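Local coordinates for phage terminase large subunit (Thermus phage P7426, PDB 7KS4), which probably drives ATP-powered packaging of viral DNA into empty capsids and also cuts the genome, this chain being its N-terminal ATPase domain, at residues M197-G202 and G211-H216; A35-A40 and P217-F222; I80-V85 and R106-L111. All coordinates share one frame; numbering follows the deposited sequence.

Contact 1: M197-G202 and G211-H216; sequences MGWRGG and GINQTH. With SO4 (sulfate ion), chain D.
In Asn-213, a chi1 of 62° puts CG between the backbone N and the carbonyl carbon, which starts the amide toward Trp-199 O; in Arg-200, a chi1 of -59° sets CG anti to the carbonyl carbon, and the extended chain carries NE on to Thr-215. The result illustrates how a loop without regular structure can be tied together by side chains. ND2 of Asn-213 donates to Trp-199 O at 3.0 Å, almost straight (175°) and on a lone pair, with the acceptor lying in the amide plane; it also reaches Gln-214 O, from above that carbonyl plane. The other end of the amide, OD1, accepts from a water that in turn accepts from Gly-202 N at 2.8 Å, measured to the water oxygen. The indole is fixed in rotation by NE1, which donates to Gly-202 O at 2.9 Å, while Gly-201 N lies over the ring.

At the opposite end of the pairing, His-216 N donates to Met-197 O at 2.8 Å. Met-197 CG sits above the centre of the imidazole, 4.0 Å from its centroid, a CH-pi contact. Arg-200 NH2 makes a weak bond to His-216 O. Arg-200 and Thr-215 also share a sulfate, probably from the crystallisation liquor: Arg-200 NE donates to O3, and Arg-200 NH2 to O1 at 2.9 Å. Thr-215 OG1 donates to that same O1 at 2.8 Å. Arg-200 NH1 is bonded to Phe-219 O. The contact braces the irregular surface loop that leads from helix 190-197 to an edge strand of the sheet, 219-224.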
# COMPACT_ATOMS: atom_id res chain seq x y z
N MET A 197 7.59 -6.66 14.06
CA MET A 197 7.66 -5.43 14.85
C MET A 197 6.28 -4.89 15.17
O MET A 197 6.12 -4.16 16.16
CB MET A 197 8.47 -4.37 14.11
CG MET A 197 9.96 -4.67 14.07
SD MET A 197 10.85 -3.56 12.98
CE MET A 197 12.42 -4.43 12.90
N GLY A 198 5.29 -5.20 14.34
CA GLY A 198 3.94 -4.70 14.56
C GLY A 198 2.92 -5.77 14.87
O GLY A 198 1.72 -5.48 14.89
N TRP A 199 3.35 -7.00 15.14
CA TRP A 199 2.40 -8.11 15.27
C TRP A 199 1.97 -8.24 16.73
O TRP A 199 2.77 -8.61 17.59
CB TRP A 199 2.99 -9.42 14.76
CG TRP A 199 2.01 -10.54 14.97
CD1 TRP A 199 2.15 -11.60 15.82
CD2 TRP A 199 0.72 -10.68 14.36
NE1 TRP A 199 1.04 -12.41 15.76
CE2 TRP A 199 0.14 -11.86 14.87
CE3 TRP A 199 0.01 -9.94 13.42
CZ2 TRP A 199 -1.11 -12.31 14.47
CZ3 TRP A 199 -1.25 -10.38 13.03
CH2 TRP A 199 -1.79 -11.56 13.56
N ARG A 200 0.70 -7.95 17.00
CA ARG A 200 0.14 -8.06 18.34
C ARG A 200 -0.99 -9.09 18.41
O ARG A 200 -1.74 -9.11 19.40
CB ARG A 200 -0.34 -6.69 18.82
CG ARG A 200 0.77 -5.66 18.84
CD ARG A 200 0.29 -4.31 19.33
NE ARG A 200 1.40 -3.36 19.36
CZ ARG A 200 1.90 -2.77 18.27
NH1 ARG A 200 1.39 -3.02 17.08
NH2 ARG A 200 2.92 -1.93 18.39
N GLY A 201 -1.13 -9.93 17.40
CA GLY A 201 -2.20 -10.91 17.37
C GLY A 201 -1.90 -12.23 18.05
O GLY A 201 -2.68 -13.18 17.91
N GLY A 202 -0.80 -12.32 18.78
CA GLY A 202 -0.50 -13.52 19.54
C GLY A 202 -0.00 -14.67 18.68
O GLY A 202 0.19 -14.57 17.46
N GLY A 211 3.59 -14.45 19.35
CA GLY A 211 3.25 -14.70 20.74
C GLY A 211 4.33 -14.32 21.73
O GLY A 211 4.02 -13.90 22.85
N ILE A 212 5.60 -14.46 21.35
CA ILE A 212 6.71 -14.11 22.22
C ILE A 212 7.50 -12.93 21.67
O ILE A 212 8.54 -12.57 22.23
CB ILE A 212 7.64 -15.32 22.45
CG1 ILE A 212 8.17 -15.86 21.12
CG2 ILE A 212 6.92 -16.39 23.24
CD1 ILE A 212 9.35 -16.82 21.27
N ASN A 213 7.02 -12.30 20.60
CA ASN A 213 7.78 -11.25 19.93
C ASN A 213 7.57 -9.90 20.60
O ASN A 213 6.52 -9.62 21.16
CB ASN A 213 7.36 -11.14 18.46
CG ASN A 213 5.90 -10.76 18.30
OD1 ASN A 213 5.00 -11.56 18.60
ND2 ASN A 213 5.65 -9.54 17.83
N GLN A 214 8.60 -9.07 20.53
CA GLN A 214 8.46 -7.67 20.92
C GLN A 214 7.83 -6.88 19.77
O GLN A 214 7.76 -7.34 18.63
CB GLN A 214 9.82 -7.07 21.29
CG GLN A 214 10.31 -7.47 22.68
CD GLN A 214 11.76 -7.91 22.68
OE1 GLN A 214 12.13 -8.87 22.01
NE2 GLN A 214 12.59 -7.20 23.44
N THR A 215 7.36 -5.68 20.10
CA THR A 215 6.77 -4.80 19.10
C THR A 215 7.29 -3.39 19.29
O THR A 215 7.73 -3.00 20.38
CB THR A 215 5.23 -4.80 19.16
OG1 THR A 215 4.78 -4.46 20.48
CG2 THR A 215 4.68 -6.16 18.77
N HIS A 216 7.26 -2.62 18.20
CA HIS A 216 7.61 -1.21 18.20
C HIS A 216 6.34 -0.37 18.12
O HIS A 216 5.45 -0.70 17.34
CB HIS A 216 8.53 -0.86 17.02
CG HIS A 216 9.83 -1.59 17.03
ND1 HIS A 216 10.86 -1.29 16.16
CD2 HIS A 216 10.28 -2.61 17.81
CE1 HIS A 216 11.89 -2.09 16.40
NE2 HIS A 216 11.56 -2.90 17.40
S SO4 D . 3.71 -1.41 21.88
O1 SO4 D . 4.57 -1.71 20.74
O2 SO4 D . 3.01 -0.15 21.65
O3 SO4 D . 2.73 -2.48 22.06
O4 SO4 D . 4.54 -1.30 23.08
O HOH W 1 1.89 -11.45 18.99

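Contact 2: A35-A40 and P217-F222; sequences AKRRVA and PDFESF
Arg-37 and Phe-219 begin a parallel pairing of strands 37-42 and 219-224 in which backbone donors and acceptors are matched in turn. Arg-37 N gives to Asp-218 O, Glu-220 N to Arg-37 O, Val-39 N to Glu-220 O and Phe-222 N to Val-39 O, all at 2.8 to 3.0 Å. Along strand 37-42 the intervening residues Arg-38 and Ala-40 make their backbone bonds with strand 178-183 instead.

Arg-37 CB lies squarely over the Phe-219 ring, 3.6 Å from its centroid. A bend at chi2 (-73°) then leads the chain away, and NH1 is taken by Lys-36 O and Gly-177 O. Arg-38, on the other face of the sheet, sets CB at the edge of the Phe-222 ring, 4.0 Å from CE2, while its NH1 donates to Ile-30 O and its NH2 forms a salt bridge with Glu-55 OE1. Ser-221 OG is bonded to Phe-195 O, and Glu-220 OE1 to Ser-33 OG.

Arg-38 and Glu-220 thus find their polar partners outside the two segments, and Arg-37 partly so, while the aliphatic stems of the two arginines pack on the aromatic rings. The chemistry implies that this junction rests on matched backbone polarity and one CH-pi contact, Arg-37 on Phe-219, with no salt bridge between the two segments.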
# COMPACT_ATOMS: atom_id res chain seq x y z
N ALA A 35 -0.78 3.85 12.55
CA ALA A 35 0.65 3.56 12.66
C ALA A 35 1.40 4.11 11.45
O ALA A 35 0.94 4.01 10.31
CB ALA A 35 0.88 2.06 12.79
N LYS A 36 2.58 4.68 11.71
CA LYS A 36 3.40 5.20 10.62
C LYS A 36 4.04 4.09 9.80
O LYS A 36 4.46 4.34 8.67
CB LYS A 36 4.47 6.14 11.18
CG LYS A 36 3.88 7.34 11.89
CD LYS A 36 4.32 8.65 11.25
CE LYS A 36 3.53 9.83 11.80
NZ LYS A 36 3.59 9.91 13.29
N ARG A 37 4.10 2.87 10.34
CA ARG A 37 4.60 1.70 9.62
C ARG A 37 3.52 0.62 9.73
O ARG A 37 3.40 -0.03 10.77
CB ARG A 37 5.92 1.20 10.18
CG ARG A 37 7.02 2.26 10.23
CD ARG A 37 7.57 2.59 8.84
NE ARG A 37 8.60 3.62 8.94
CZ ARG A 37 8.40 4.92 8.74
NH1 ARG A 37 7.20 5.38 8.42
NH2 ARG A 37 9.42 5.77 8.86
N ARG A 38 2.74 0.47 8.67
CA ARG A 38 1.73 -0.58 8.57
C ARG A 38 2.26 -1.68 7.67
O ARG A 38 2.63 -1.41 6.51
CB ARG A 38 0.43 -0.01 8.03
CG ARG A 38 -0.29 0.91 9.01
CD ARG A 38 -1.51 1.57 8.37
NE ARG A 38 -1.15 2.58 7.38
CZ ARG A 38 -2.02 3.23 6.62
NH1 ARG A 38 -3.32 2.96 6.70
NH2 ARG A 38 -1.60 4.14 5.75
N VAL A 39 2.28 -2.91 8.18
CA VAL A 39 2.85 -4.05 7.48
C VAL A 39 1.72 -5.08 7.35
O VAL A 39 1.23 -5.60 8.35
CB VAL A 39 4.05 -4.65 8.23
CG1 VAL A 39 4.75 -5.70 7.38
CG2 VAL A 39 5.03 -3.55 8.63
N ALA A 40 1.33 -5.38 6.11
CA ALA A 40 0.24 -6.32 5.86
C ALA A 40 0.79 -7.54 5.14
O ALA A 40 1.23 -7.45 3.98
CB ALA A 40 -0.88 -5.67 5.04
N PRO A 217 6.24 0.72 18.88
CA PRO A 217 4.96 1.45 18.92
C PRO A 217 4.52 2.02 17.58
O PRO A 217 3.32 2.20 17.36
CB PRO A 217 5.22 2.57 19.94
CG PRO A 217 6.45 2.17 20.68
CD PRO A 217 7.26 1.37 19.71
N ASP A 218 5.45 2.35 16.69
CA ASP A 218 5.06 2.94 15.41
C ASP A 218 4.69 1.89 14.37
O ASP A 218 4.39 2.26 13.23
CB ASP A 218 6.17 3.84 14.87
CG ASP A 218 7.56 3.21 14.98
OD1 ASP A 218 7.75 2.32 15.84
OD2 ASP A 218 8.46 3.64 14.22
N PHE A 219 4.68 0.61 14.74
CA PHE A 219 4.40 -0.48 13.81
C PHE A 219 3.06 -1.12 14.15
O PHE A 219 2.74 -1.36 15.32
CB PHE A 219 5.49 -1.54 13.86
CG PHE A 219 6.71 -1.21 13.05
CD1 PHE A 219 7.61 -0.24 13.47
CD2 PHE A 219 6.98 -1.90 11.88
CE1 PHE A 219 8.74 0.05 12.72
CE2 PHE A 219 8.10 -1.61 11.12
CZ PHE A 219 8.98 -0.64 11.54
N GLU A 220 2.29 -1.43 13.11
CA GLU A 220 1.09 -2.25 13.27
C GLU A 220 1.01 -3.21 12.10
O GLU A 220 1.14 -2.79 10.95
CB GLU A 220 -0.18 -1.40 13.35
CG GLU A 220 -1.44 -2.24 13.54
CD GLU A 220 -2.64 -1.40 13.90
OE1 GLU A 220 -2.50 -0.16 13.97
OE2 GLU A 220 -3.73 -1.98 14.11
N SER A 221 0.81 -4.49 12.39
CA SER A 221 0.84 -5.53 11.37
C SER A 221 -0.50 -6.24 11.24
O SER A 221 -1.24 -6.40 12.22
CB SER A 221 1.92 -6.55 11.68
OG SER A 221 3.20 -5.95 11.63
N PHE A 222 -0.78 -6.68 10.02
CA PHE A 222 -2.04 -7.32 9.66
C PHE A 222 -1.73 -8.61 8.92
O PHE A 222 -0.79 -8.66 8.12
CB PHE A 222 -2.88 -6.39 8.79
CG PHE A 222 -2.95 -4.99 9.33
CD1 PHE A 222 -4.04 -4.58 10.08
CD2 PHE A 222 -1.92 -4.09 9.10
CE1 PHE A 222 -4.10 -3.31 10.59
CE2 PHE A 222 -1.98 -2.82 9.60
CZ PHE A 222 -3.08 -2.43 10.35

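Contact 3: I80-V85 and R106-L111; sequences IIFGRV and RRLRLL. With SO4 (sulfate ion), chain C.
Leu-108, pressed by the Phe-82 ring, has a left-handed backbone (phi 43°, psi 56°) although it is not a glycine. With Arg-109 it faces Gln-104, forming a G1 beta bulge at the start of strand 109-115, in the hairpin it makes with strand 99-104. This is an instance of an irregular backbone being covered by an aromatic side chain from a neighbouring helix.

In Phe-82, CG stands anti to the backbone N (chi1 -177°), which carries it off helix 75-92 toward segment 106-111. The ring presents one face to Leu-108, whose CB stands above the centre, 4.1 Å from the centroid. CZ reaches the main chain itself, 3.3 Å from Leu-108 C, and the ring's edge looks toward Leu-110 N. On the flank, Leu-108 CD2 touches Phe-82 CD1 at 3.7 Å. Leu-103 and Phe-132, from the adjoining strands, also pack on Phe-82, completing a buried apolar seam between helix and sheet.

The same helix borders the ADP pocket through Arg-84, which touches the nucleotide and forms a salt bridge with Glu-50. Leu-110 adds CB against Phe-82 CZ at 4.0 Å, and about one turn on from Phe-82, Val-85 CG1 meets Leu-110 CD2 at 3.8 Å.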
# COMPACT_ATOMS: atom_id res chain seq x y z
N ILE A 80 -0.12 -1.61 -11.39
CA ILE A 80 -1.41 -2.08 -10.90
C ILE A 80 -2.01 -1.06 -9.94
O ILE A 80 -3.08 -0.50 -10.19
CB ILE A 80 -1.27 -3.46 -10.24
CG1 ILE A 80 -0.79 -4.48 -11.27
CG2 ILE A 80 -2.61 -3.91 -9.64
CD1 ILE A 80 -0.45 -5.83 -10.69
N ILE A 81 -1.31 -0.79 -8.83
CA ILE A 81 -1.83 0.19 -7.88
C ILE A 81 -1.86 1.58 -8.52
O ILE A 81 -2.83 2.32 -8.36
CB ILE A 81 -1.00 0.17 -6.59
CG1 ILE A 81 -1.27 -1.14 -5.83
CG2 ILE A 81 -1.33 1.37 -5.70
CD1 ILE A 81 -0.37 -1.35 -4.62
N PHE A 82 -0.81 1.94 -9.25
CA PHE A 82 -0.78 3.26 -9.89
C PHE A 82 -2.00 3.46 -10.77
O PHE A 82 -2.66 4.51 -10.71
CB PHE A 82 0.49 3.45 -10.70
CG PHE A 82 0.61 4.82 -11.31
CD1 PHE A 82 0.20 5.05 -12.62
CD2 PHE A 82 1.09 5.88 -10.56
CE1 PHE A 82 0.29 6.32 -13.17
CE2 PHE A 82 1.18 7.15 -11.11
CZ PHE A 82 0.78 7.37 -12.42
N GLY A 83 -2.33 2.47 -11.60
CA GLY A 83 -3.46 2.61 -12.50
C GLY A 83 -4.78 2.74 -11.76
O GLY A 83 -5.69 3.46 -12.20
N ARG A 84 -4.92 2.05 -10.63
CA ARG A 84 -6.14 2.16 -9.85
C ARG A 84 -6.24 3.52 -9.18
O ARG A 84 -7.33 4.09 -9.07
CB ARG A 84 -6.19 1.05 -8.81
CG ARG A 84 -6.26 -0.31 -9.45
CD ARG A 84 -6.35 -1.37 -8.41
NE ARG A 84 -6.21 -2.70 -9.01
CZ ARG A 84 -6.70 -3.80 -8.48
NH1 ARG A 84 -7.37 -3.74 -7.34
NH2 ARG A 84 -6.54 -4.97 -9.09
N VAL A 85 -5.11 4.07 -8.72
CA VAL A 85 -5.13 5.42 -8.16
C VAL A 85 -5.56 6.41 -9.23
O VAL A 85 -6.36 7.31 -8.97
CB VAL A 85 -3.75 5.77 -7.57
CG1 VAL A 85 -3.72 7.21 -7.09
CG2 VAL A 85 -3.41 4.83 -6.40
N ARG A 106 3.17 7.40 -19.26
CA ARG A 106 4.45 6.78 -19.59
C ARG A 106 5.42 6.88 -18.42
O ARG A 106 6.13 5.91 -18.11
CB ARG A 106 5.04 7.43 -20.84
CG ARG A 106 4.10 7.39 -22.05
CD ARG A 106 4.82 7.71 -23.36
NE ARG A 106 4.97 9.14 -23.59
CZ ARG A 106 4.08 9.91 -24.21
NH1 ARG A 106 2.95 9.39 -24.67
NH2 ARG A 106 4.32 11.20 -24.38
N ARG A 107 5.46 8.02 -17.75
CA ARG A 107 6.37 8.24 -16.63
C ARG A 107 5.76 7.87 -15.28
O ARG A 107 6.37 8.16 -14.25
CB ARG A 107 6.83 9.70 -16.60
CG ARG A 107 7.79 10.05 -17.72
CD ARG A 107 8.28 11.49 -17.60
NE ARG A 107 7.33 12.44 -18.17
CZ ARG A 107 7.56 13.74 -18.30
NH1 ARG A 107 8.72 14.26 -17.90
NH2 ARG A 107 6.64 14.53 -18.83
N LEU A 108 4.60 7.22 -15.27
CA LEU A 108 3.90 6.87 -14.04
C LEU A 108 3.92 8.03 -13.05
O LEU A 108 4.37 7.91 -11.91
CB LEU A 108 4.49 5.61 -13.40
CG LEU A 108 4.44 4.30 -14.20
CD1 LEU A 108 5.00 3.17 -13.35
CD2 LEU A 108 3.03 3.97 -14.68
N ARG A 109 3.43 9.17 -13.51
CA ARG A 109 3.41 10.40 -12.72
C ARG A 109 2.00 10.97 -12.74
O ARG A 109 1.45 11.25 -13.81
CB ARG A 109 4.41 11.42 -13.26
CG ARG A 109 4.77 12.50 -12.25
CD ARG A 109 5.59 13.60 -12.89
NE ARG A 109 5.98 14.63 -11.92
CZ ARG A 109 6.33 15.87 -12.24
NH1 ARG A 109 6.35 16.26 -13.51
NH2 ARG A 109 6.67 16.72 -11.29
N LEU A 110 1.41 11.13 -11.56
CA LEU A 110 0.07 11.65 -11.40
C LEU A 110 0.14 12.91 -10.54
O LEU A 110 0.73 12.89 -9.45
CB LEU A 110 -0.84 10.60 -10.76
CG LEU A 110 -2.29 10.99 -10.49
CD1 LEU A 110 -3.06 11.27 -11.77
CD2 LEU A 110 -2.97 9.90 -9.66
N LEU A 111 -0.46 13.99 -11.02
CA LEU A 111 -0.47 15.27 -10.33
C LEU A 111 -1.90 15.71 -10.06
O LEU A 111 -2.76 15.64 -10.95
CB LEU A 111 0.24 16.35 -11.17
CG LEU A 111 1.69 16.06 -11.54
CD1 LEU A 111 2.23 17.16 -12.42
CD2 LEU A 111 2.54 15.91 -10.29
S SO4 C . 4.52 11.11 -20.62
O1 SO4 C . 5.39 10.53 -21.64
O2 SO4 C . 3.63 12.09 -21.25
O3 SO4 C . 3.72 10.06 -20.01
O4 SO4 C . 5.35 11.78 -19.62

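Seen together, the contacts show how one mixed sheet organises a P-loop ATPase domain. Contact 2 joins strand 37-42 to an edge strand, 219-224, far apart in sequence, and so closes a loop inside which contact 3 and then contact 1 are nested. Contacts 1 and 2 adjoin, their centres about 11 Å apart: Gly-198 O takes the N-H of Ser-221, so the surface loop lies against the edge strand. Contact 3 sits across the chain's centre, about 25 Å from contact 2 and about 34 Å from contact 1 between centres, near the sheet's other margin. The nucleotide pocket draws on both sides, with helix 75-92 supplying Arg-84 and strand 37-42 leading into the phosphate-binding loop.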